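Local structure of 432aa long hypothetical deoxyribodipyrimidine photolyase (Sulfolobus tokodaii, 2E0I) at residues 62-76 and 162-174. The protein probably repairs ultraviolet-damaged DNA by splitting cyclobutane pyrimidine dimers with light, and binds two FAD, one probably catalytic and the other probably light-harvesting. Residues are numbered along the deposited sequence; the frame is centred on the assembly and turned at random.
Sequences DDELRKKGSRLNVFF and FDVTDSSMNVDFL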
ATOM      1  N   ASP A  62     -19.006  -7.787   6.533  1.00 27.81           N
ATOM      2  CA  ASP A  62     -20.110  -7.917   7.468  1.00 30.52           C
ATOM      3  C   ASP A  62     -21.290  -8.652   6.819  1.00 32.62           C
ATOM      4  O   ASP A  62     -22.001  -9.399   7.483  1.00 33.26           O
ATOM      5  CB  ASP A  62     -20.559  -6.541   7.949  1.00 31.37           C
ATOM      6  CG  ASP A  62     -21.711  -6.622   8.938  1.00 32.77           C
ATOM      7  OD1 ASP A  62     -21.513  -7.125  10.065  1.00 31.70           O
ATOM      8  OD2 ASP A  62     -22.825  -6.188   8.575  1.00 35.13           O
ATOM      9  N   ASP A  63     -21.503  -8.450   5.523  1.00 34.44           N
ATOM     10  CA  ASP A  63     -22.592  -9.133   4.846  1.00 36.17           C
ATOM     11  C   ASP A  63     -22.299 -10.609   4.784  1.00 36.00           C
ATOM     12  O   ASP A  63     -23.175 -11.428   5.032  1.00 37.15           O
ATOM     13  CB  ASP A  63     -22.769  -8.600   3.434  1.00 41.05           C
ATOM     14  CG  ASP A  63     -23.196  -7.160   3.423  1.00 46.35           C
ATOM     15  OD1 ASP A  63     -23.294  -6.573   2.318  1.00 49.09           O
ATOM     16  OD2 ASP A  63     -23.435  -6.620   4.534  1.00 50.45           O
ATOM     17  N   GLU A  64     -21.065 -10.955   4.449  1.00 34.86           N
ATOM     18  CA  GLU A  64     -20.693 -12.353   4.368  1.00 34.66           C
ATOM     19  C   GLU A  64     -20.908 -13.035   5.705  1.00 34.46           C
ATOM     20  O   GLU A  64     -21.267 -14.215   5.760  1.00 34.71           O
ATOM     21  CB  GLU A  64     -19.242 -12.478   3.930  1.00 35.76           C
ATOM     22  CG  GLU A  64     -19.044 -11.996   2.513  1.00 40.76           C
ATOM     23  CD  GLU A  64     -19.893 -12.769   1.507  1.00 43.55           C
ATOM     24  OE1 GLU A  64     -20.147 -12.238   0.404  1.00 44.15           O
ATOM     25  OE2 GLU A  64     -20.302 -13.915   1.816  1.00 46.92           O
ATOM     26  N   LEU A  65     -20.701 -12.287   6.785  1.00 33.03           N
ATOM     27  CA  LEU A  65     -20.883 -12.822   8.125  1.00 31.49           C
ATOM     28  C   LEU A  65     -22.362 -12.975   8.482  1.00 31.50           C
ATOM     29  O   LEU A  65     -22.744 -13.899   9.212  1.00 30.90           O
ATOM     30  CB  LEU A  65     -20.173 -11.928   9.152  1.00 29.88           C
ATOM     31  CG  LEU A  65     -18.645 -12.062   9.183  1.00 28.31           C
ATOM     32  CD1 LEU A  65     -18.042 -11.059  10.145  1.00 27.15           C
ATOM     33  CD2 LEU A  65     -18.270 -13.471   9.591  1.00 26.20           C
ATOM     34  N   ARG A  66     -23.198 -12.078   7.969  1.00 31.43           N
ATOM     35  CA  ARG A  66     -24.621 -12.155   8.257  1.00 32.17           C
ATOM     36  C   ARG A  66     -25.225 -13.344   7.538  1.00 32.93           C
ATOM     37  O   ARG A  66     -26.213 -13.916   7.992  1.00 33.79           O
ATOM     38  CB  ARG A  66     -25.327 -10.853   7.864  1.00 31.09           C
ATOM     39  CG  ARG A  66     -24.997  -9.722   8.810  1.00 31.23           C
ATOM     40  CD  ARG A  66     -25.712  -8.428   8.492  1.00 32.35           C
ATOM     41  NE  ARG A  66     -25.214  -7.361   9.363  1.00 34.93           N
ATOM     42  CZ  ARG A  66     -25.573  -7.174  10.635  1.00 34.78           C
ATOM     43  NH1 ARG A  66     -26.457  -7.973  11.202  1.00 34.91           N
ATOM     44  NH2 ARG A  66     -25.015  -6.203  11.356  1.00 34.88           N
ATOM     45  N   LYS A  67     -24.614 -13.730   6.425  1.00 33.54           N
ATOM     46  CA  LYS A  67     -25.098 -14.870   5.660  1.00 34.38           C
ATOM     47  C   LYS A  67     -24.697 -16.148   6.377  1.00 33.34           C
ATOM     48  O   LYS A  67     -24.928 -17.248   5.876  1.00 34.16           O
ATOM     49  CB  LYS A  67     -24.507 -14.864   4.248  1.00 35.91           C
ATOM     50  CG  LYS A  67     -24.952 -13.700   3.391  1.00 38.20           C
ATOM     51  CD  LYS A  67     -24.200 -13.679   2.068  1.00 41.66           C
ATOM     52  CE  LYS A  67     -24.606 -12.468   1.224  1.00 44.69           C
ATOM     53  NZ  LYS A  67     -23.819 -12.342  -0.043  1.00 45.77           N
ATOM     54  N   LYS A  68     -24.080 -15.995   7.544  1.00 32.27           N
ATOM     55  CA  LYS A  68     -23.652 -17.135   8.347  1.00 31.30           C
ATOM     56  C   LYS A  68     -24.188 -17.004   9.761  1.00 32.11           C
ATOM     57  O   LYS A  68     -23.624 -17.562  10.713  1.00 32.63           O
ATOM     58  CB  LYS A  68     -22.133 -17.234   8.374  1.00 29.60           C
ATOM     59  CG  LYS A  68     -21.558 -17.392   7.002  1.00 30.04           C
ATOM     60  CD  LYS A  68     -20.126 -17.861   7.027  1.00 30.58           C
ATOM     61  CE  LYS A  68     -19.694 -18.191   5.615  1.00 32.49           C
ATOM     62  NZ  LYS A  68     -18.362 -18.832   5.569  1.00 34.80           N
ATOM     63  N   GLY A  69     -25.284 -16.256   9.886  1.00 32.05           N
ATOM     64  CA  GLY A  69     -25.927 -16.066  11.173  1.00 31.09           C
ATOM     65  C   GLY A  69     -24.992 -15.451  12.184  1.00 30.76           C
ATOM     66  O   GLY A  69     -24.935 -15.864  13.346  1.00 31.86           O
ATOM     67  N   SER A  70     -24.243 -14.458  11.730  1.00 28.95           N
ATOM     68  CA  SER A  70     -23.307 -13.767  12.587  1.00 27.59           C
ATOM     69  C   SER A  70     -23.240 -12.345  12.074  1.00 27.60           C
ATOM     70  O   SER A  70     -24.144 -11.886  11.374  1.00 27.52           O
ATOM     71  CB  SER A  70     -21.936 -14.433  12.499  1.00 27.76           C
ATOM     72  OG  SER A  70     -21.025 -13.849  13.408  1.00 26.62           O
ATOM     73  N   ARG A  71     -22.180 -11.640  12.442  1.00 27.35           N
ATOM     74  CA  ARG A  71     -21.982 -10.270  11.990  1.00 27.09           C
ATOM     75  C   ARG A  71     -20.675  -9.803  12.574  1.00 26.08           C
ATOM     76  O   ARG A  71     -20.165 -10.381  13.532  1.00 24.92           O
ATOM     77  CB  ARG A  71     -23.103  -9.327  12.459  1.00 28.06           C
ATOM     78  CG  ARG A  71     -23.045  -8.952  13.933  1.00 28.66           C
ATOM     79  CD  ARG A  71     -24.085  -7.890  14.285  1.00 31.36           C
ATOM     80  NE  ARG A  71     -24.145  -7.600  15.726  1.00 32.95           N
ATOM     81  CZ  ARG A  71     -23.218  -6.934  16.407  1.00 32.23           C
ATOM     82  NH1 ARG A  71     -22.140  -6.473  15.796  1.00 35.12           N
ATOM     83  NH2 ARG A  71     -23.361  -6.729  17.704  1.00 33.00           N
ATOM     84  N   LEU A  72     -20.134  -8.751  11.986  1.00 25.45           N
ATOM     85  CA  LEU A  72     -18.884  -8.198  12.451  1.00 24.01           C
ATOM     86  C   LEU A  72     -19.116  -7.483  13.791  1.00 24.02           C
ATOM     87  O   LEU A  72     -20.003  -6.635  13.915  1.00 22.98           O
ATOM     88  CB  LEU A  72     -18.340  -7.224  11.406  1.00 22.10           C
ATOM     89  CG  LEU A  72     -16.918  -6.748  11.664  1.00 21.96           C
ATOM     90  CD1 LEU A  72     -16.002  -7.963  11.773  1.00 22.09           C
ATOM     91  CD2 LEU A  72     -16.477  -5.818  10.539  1.00 22.23           C
ATOM     92  N   ASN A  73     -18.322  -7.855  14.791  1.00 23.90           N
ATOM     93  CA  ASN A  73     -18.400  -7.272  16.122  1.00 24.53           C
ATOM     94  C   ASN A  73     -17.358  -6.168  16.208  1.00 24.22           C
ATOM     95  O   ASN A  73     -16.157  -6.446  16.251  1.00 24.23           O
ATOM     96  CB  ASN A  73     -18.109  -8.347  17.168  1.00 26.53           C
ATOM     97  CG  ASN A  73     -19.191  -9.413  17.222  1.00 28.97           C
ATOM     98  OD1 ASN A  73     -20.229  -9.239  17.867  1.00 30.39           O
ATOM     99  ND2 ASN A  73     -18.960 -10.519  16.530  1.00 30.71           N
ATOM    100  N   VAL A  74     -17.817  -4.919  16.241  1.00 23.02           N
ATOM    101  CA  VAL A  74     -16.904  -3.781  16.273  1.00 21.85           C
ATOM    102  C   VAL A  74     -16.692  -3.147  17.644  1.00 21.93           C
ATOM    103  O   VAL A  74     -17.627  -2.987  18.426  1.00 22.64           O
ATOM    104  CB  VAL A  74     -17.368  -2.686  15.293  1.00 20.74           C
ATOM    105  CG1 VAL A  74     -16.385  -1.530  15.297  1.00 19.84           C
ATOM    106  CG2 VAL A  74     -17.507  -3.274  13.894  1.00 19.88           C
ATOM    107  N   PHE A  75     -15.442  -2.783  17.915  1.00 21.83           N
ATOM    108  CA  PHE A  75     -15.044  -2.150  19.168  1.00 21.78           C
ATOM    109  C   PHE A  75     -14.212  -0.928  18.841  1.00 21.91           C
ATOM    110  O   PHE A  75     -13.720  -0.798  17.724  1.00 23.92           O
ATOM    111  CB  PHE A  75     -14.217  -3.122  19.999  1.00 22.64           C
ATOM    112  CG  PHE A  75     -14.991  -4.311  20.481  1.00 22.55           C
ATOM    113  CD1 PHE A  75     -15.708  -4.246  21.673  1.00 22.67           C
ATOM    114  CD2 PHE A  75     -15.036  -5.487  19.728  1.00 22.73           C
ATOM    115  CE1 PHE A  75     -16.464  -5.334  22.115  1.00 22.41           C
ATOM    116  CE2 PHE A  75     -15.787  -6.588  20.155  1.00 22.64           C
ATOM    117  CZ  PHE A  75     -16.506  -6.511  21.355  1.00 23.25           C
ATOM    118  N   PHE A  76     -14.041  -0.038  19.807  1.00 21.67           N
ATOM    119  CA  PHE A  76     -13.258   1.166  19.565  1.00 21.79           C
ATOM    120  C   PHE A  76     -12.219   1.366  20.651  1.00 22.24           C
ATOM    121  O   PHE A  76     -12.489   1.114  21.828  1.00 21.60           O
ATOM    122  CB  PHE A  76     -14.178   2.390  19.489  1.00 21.07           C
ATOM    123  CG  PHE A  76     -13.455   3.672  19.212  1.00 21.08           C
ATOM    124  CD1 PHE A  76     -13.015   3.976  17.926  1.00 21.16           C
ATOM    125  CD2 PHE A  76     -13.167   4.558  20.252  1.00 20.91           C
ATOM    126  CE1 PHE A  76     -12.294   5.146  17.674  1.00 21.80           C
ATOM    127  CE2 PHE A  76     -12.449   5.726  20.016  1.00 20.88           C
ATOM    128  CZ  PHE A  76     -12.010   6.022  18.720  1.00 22.61           C
ATOM    129  N   PHE A 162     -19.565 -19.233  13.544  1.00 39.18           N
ATOM    130  CA  PHE A 162     -19.396 -17.840  13.908  1.00 38.57           C
ATOM    131  C   PHE A 162     -20.431 -17.406  14.946  1.00 39.45           C
ATOM    132  O   PHE A 162     -21.641 -17.527  14.723  1.00 40.58           O
ATOM    133  CB  PHE A 162     -19.516 -16.955  12.667  1.00 36.42           C
ATOM    134  CG  PHE A 162     -18.305 -16.979  11.779  1.00 33.24           C
ATOM    135  CD1 PHE A 162     -17.150 -16.292  12.135  1.00 32.26           C
ATOM    136  CD2 PHE A 162     -18.329 -17.668  10.576  1.00 32.11           C
ATOM    137  CE1 PHE A 162     -16.036 -16.286  11.299  1.00 31.47           C
ATOM    138  CE2 PHE A 162     -17.221 -17.672   9.731  1.00 31.75           C
ATOM    139  CZ  PHE A 162     -16.070 -16.978  10.093  1.00 31.11           C
ATOM    140  N   ASP A 163     -19.950 -16.900  16.077  1.00 39.77           N
ATOM    141  CA  ASP A 163     -20.830 -16.416  17.131  1.00 40.39           C
ATOM    142  C   ASP A 163     -20.825 -14.876  17.154  1.00 40.22           C
ATOM    143  O   ASP A 163     -20.120 -14.232  16.377  1.00 39.74           O
ATOM    144  CB  ASP A 163     -20.392 -16.981  18.481  1.00 41.79           C
ATOM    145  CG  ASP A 163     -21.412 -16.730  19.575  1.00 45.12           C
ATOM    146  OD1 ASP A 163     -22.631 -16.845  19.286  1.00 46.35           O
ATOM    147  OD2 ASP A 163     -20.993 -16.430  20.721  1.00 45.68           O
ATOM    148  N   VAL A 164     -21.614 -14.287  18.044  1.00 40.20           N
ATOM    149  CA  VAL A 164     -21.711 -12.836  18.139  1.00 40.11           C
ATOM    150  C   VAL A 164     -21.707 -12.373  19.586  1.00 41.72           C
ATOM    151  O   VAL A 164     -21.945 -13.160  20.495  1.00 43.04           O
ATOM    152  CB  VAL A 164     -23.014 -12.346  17.474  1.00 38.53           C
ATOM    153  CG1 VAL A 164     -23.233 -10.873  17.734  1.00 37.35           C
ATOM    154  CG2 VAL A 164     -22.957 -12.626  15.984  1.00 38.92           C
ATOM    155  N   THR A 165     -21.411 -11.097  19.794  1.00 43.36           N
ATOM    156  CA  THR A 165     -21.420 -10.514  21.125  1.00 45.01           C
ATOM    157  C   THR A 165     -22.420  -9.389  21.053  1.00 46.30           C
ATOM    158  O   THR A 165     -22.202  -8.405  20.355  1.00 46.54           O
ATOM    159  CB  THR A 165     -20.066  -9.921  21.516  1.00 45.31           C
ATOM    160  OG1 THR A 165     -19.125 -10.978  21.715  1.00 46.72           O
ATOM    161  CG2 THR A 165     -20.191  -9.122  22.800  1.00 43.98           C
ATOM    162  N   ASP A 166     -23.524  -9.539  21.770  1.00 48.47           N
ATOM    163  CA  ASP A 166     -24.557  -8.520  21.763  1.00 50.34           C
ATOM    164  C   ASP A 166     -24.063  -7.127  22.127  1.00 49.65           C
ATOM    165  O   ASP A 166     -24.478  -6.149  21.510  1.00 49.01           O
ATOM    166  CB  ASP A 166     -25.697  -8.933  22.691  1.00 53.49           C
ATOM    167  CG  ASP A 166     -26.572 -10.020  22.085  1.00 56.65           C
ATOM    168  OD1 ASP A 166     -27.594 -10.383  22.712  1.00 59.30           O
ATOM    169  OD2 ASP A 166     -26.241 -10.507  20.979  1.00 56.87           O
ATOM    170  N   SER A 167     -23.175  -7.035  23.112  1.00 48.79           N
ATOM    171  CA  SER A 167     -22.651  -5.740  23.534  1.00 48.21           C
ATOM    172  C   SER A 167     -22.042  -4.915  22.382  1.00 46.79           C
ATOM    173  O   SER A 167     -22.447  -3.773  22.153  1.00 47.15           O
ATOM    174  CB  SER A 167     -21.605  -5.920  24.655  1.00 49.86           C
ATOM    175  OG  SER A 167     -20.364  -6.439  24.178  1.00 52.76           O
ATOM    176  N   SER A 168     -21.089  -5.507  21.660  1.00 43.94           N
ATOM    177  CA  SER A 168     -20.379  -4.846  20.563  1.00 40.57           C
ATOM    178  C   SER A 168     -21.228  -4.011  19.619  1.00 38.28           C
ATOM    179  O   SER A 168     -22.412  -4.264  19.435  1.00 36.59           O
ATOM    180  CB  SER A 168     -19.625  -5.879  19.728  1.00 41.78           C
ATOM    181  OG  SER A 168     -20.517  -6.588  18.877  1.00 40.27           O
ATOM    182  N   MET A 169     -20.594  -3.010  19.019  1.00 36.66           N
ATOM    183  CA  MET A 169     -21.252  -2.151  18.050  1.00 35.74           C
ATOM    184  C   MET A 169     -21.165  -2.900  16.725  1.00 35.45           C
ATOM    185  O   MET A 169     -20.526  -3.954  16.635  1.00 35.10           O
ATOM    186  CB  MET A 169     -20.502  -0.825  17.900  1.00 36.65           C
ATOM    187  CG  MET A 169     -20.351  -0.015  19.162  1.00 36.86           C
ATOM    188  SD  MET A 169     -19.408   1.494  18.883  1.00 38.05           S
ATOM    189  CE  MET A 169     -17.710   0.940  19.316  1.00 35.93           C
ATOM    190  N   ASN A 170     -21.793  -2.350  15.693  1.00 34.75           N
ATOM    191  CA  ASN A 170     -21.756  -2.965  14.377  1.00 34.76           C
ATOM    192  C   ASN A 170     -21.132  -2.001  13.369  1.00 34.01           C
ATOM    193  O   ASN A 170     -20.927  -0.830  13.674  1.00 34.38           O
ATOM    194  CB  ASN A 170     -23.162  -3.367  13.959  1.00 35.71           C
ATOM    195  CG  ASN A 170     -24.171  -2.300  14.252  1.00 37.56           C
ATOM    196  OD1 ASN A 170     -24.093  -1.192  13.714  1.00 39.21           O
ATOM    197  ND2 ASN A 170     -25.130  -2.615  15.117  1.00 38.87           N
ATOM    198  N   VAL A 171     -20.824  -2.496  12.175  1.00 32.57           N
ATOM    199  CA  VAL A 171     -20.193  -1.680  11.144  1.00 31.29           C
ATOM    200  C   VAL A 171     -20.743  -0.273  10.958  1.00 31.15           C
ATOM    201  O   VAL A 171     -20.012   0.620  10.524  1.00 29.63           O
ATOM    202  CB  VAL A 171     -20.217  -2.394   9.808  1.00 30.63           C
ATOM    203  CG1 VAL A 171     -19.200  -3.497   9.823  1.00 30.86           C
ATOM    204  CG2 VAL A 171     -21.592  -2.954   9.545  1.00 29.25           C
ATOM    205  N   ASP A 172     -22.019  -0.076  11.281  1.00 31.17           N
ATOM    206  CA  ASP A 172     -22.643   1.248  11.168  1.00 32.00           C
ATOM    207  C   ASP A 172     -21.725   2.312  11.796  1.00 29.71           C
ATOM    208  O   ASP A 172     -21.533   3.392  11.248  1.00 28.61           O
ATOM    209  CB  ASP A 172     -24.015   1.270  11.886  1.00 36.05           C
ATOM    210  CG  ASP A 172     -25.210   1.021  10.932  1.00 40.56           C
ATOM    211  OD1 ASP A 172     -26.377   1.024  11.411  1.00 42.41           O
ATOM    212  OD2 ASP A 172     -24.994   0.824   9.711  1.00 42.67           O
ATOM    213  N   PHE A 173     -21.163   1.990  12.955  1.00 28.35           N
ATOM    214  CA  PHE A 173     -20.275   2.896  13.674  1.00 26.25           C
ATOM    215  C   PHE A 173     -19.114   3.389  12.830  1.00 25.92           C
ATOM    216  O   PHE A 173     -18.707   4.541  12.953  1.00 25.93           O
ATOM    217  CB  PHE A 173     -19.717   2.208  14.924  1.00 24.88           C
ATOM    218  CG  PHE A 173     -18.583   2.954  15.570  1.00 23.92           C
ATOM    219  CD1 PHE A 173     -18.792   4.206  16.146  1.00 23.29           C
ATOM    220  CD2 PHE A 173     -17.297   2.430  15.553  1.00 23.52           C
ATOM    221  CE1 PHE A 173     -17.725   4.929  16.692  1.00 23.23           C
ATOM    222  CE2 PHE A 173     -16.225   3.145  16.096  1.00 23.73           C
ATOM    223  CZ  PHE A 173     -16.439   4.398  16.666  1.00 22.73           C
ATOM    224  N   LEU A 174     -18.586   2.514  11.976  1.00 25.64           N
ATOM    225  CA  LEU A 174     -17.449   2.854  11.132  1.00 24.82           C
ATOM    226  C   LEU A 174     -17.721   3.913  10.064  1.00 25.44           C
ATOM    227  O   LEU A 174     -16.778   4.525   9.547  1.00 24.98           O
ATOM    228  CB  LEU A 174     -16.880   1.587  10.489  1.00 23.05           C
ATOM    229  CG  LEU A 174     -16.287   0.584  11.487  1.00 22.24           C
ATOM    230  CD1 LEU A 174     -15.918  -0.684  10.765  1.00 23.06           C
ATOM    231  CD2 LEU A 174     -15.076   1.179  12.183  1.00 19.38           C
TER
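Val-74 and Met-169 form a single antiparallel hydrogen-bonded bridge, Val-74 N to Met-169 O at 2.9 Å and Met-169 N to Val-74 O at 3.0 Å, by which the connection between helices 140-147 and 189-196 borders edge strand 73-76 of the photolyase's N-terminal α/β domain, a parallel five-stranded sheet of order 3-2-1-4-5. The guanidinium of Arg-71 adds two bonds beside it: NH1 donates to Met-169 O (3.1 Å) and NH2 to Ser-168 O (3.2 Å), both acceptor oxygens lying out of the guanidinium plane. NH1 and Val-74 N approach Met-169 O from opposite faces of its carbonyl plane, giving that oxygen two donors. With CG anti to its carbonyl carbon and beside the backbone N (chi1 -67°), Asn-73 directs OD1 to Thr-165 N (2.9 Å), while its ND2 is satisfied by Pro-31 O of the adjacent strand. Beside the bridge Val-171 CG1 meets Leu-72 CD2 at 3.6 Å; at the Phe-76 end its ring and that of Phe-173 meet obliquely, planes at 77°. Toward the other end, beyond Ser-70, Leu-65 CD2 sits 3.9 Å from the Phe-162 ring centroid, a CH-pi contact only 9° off the ring normal.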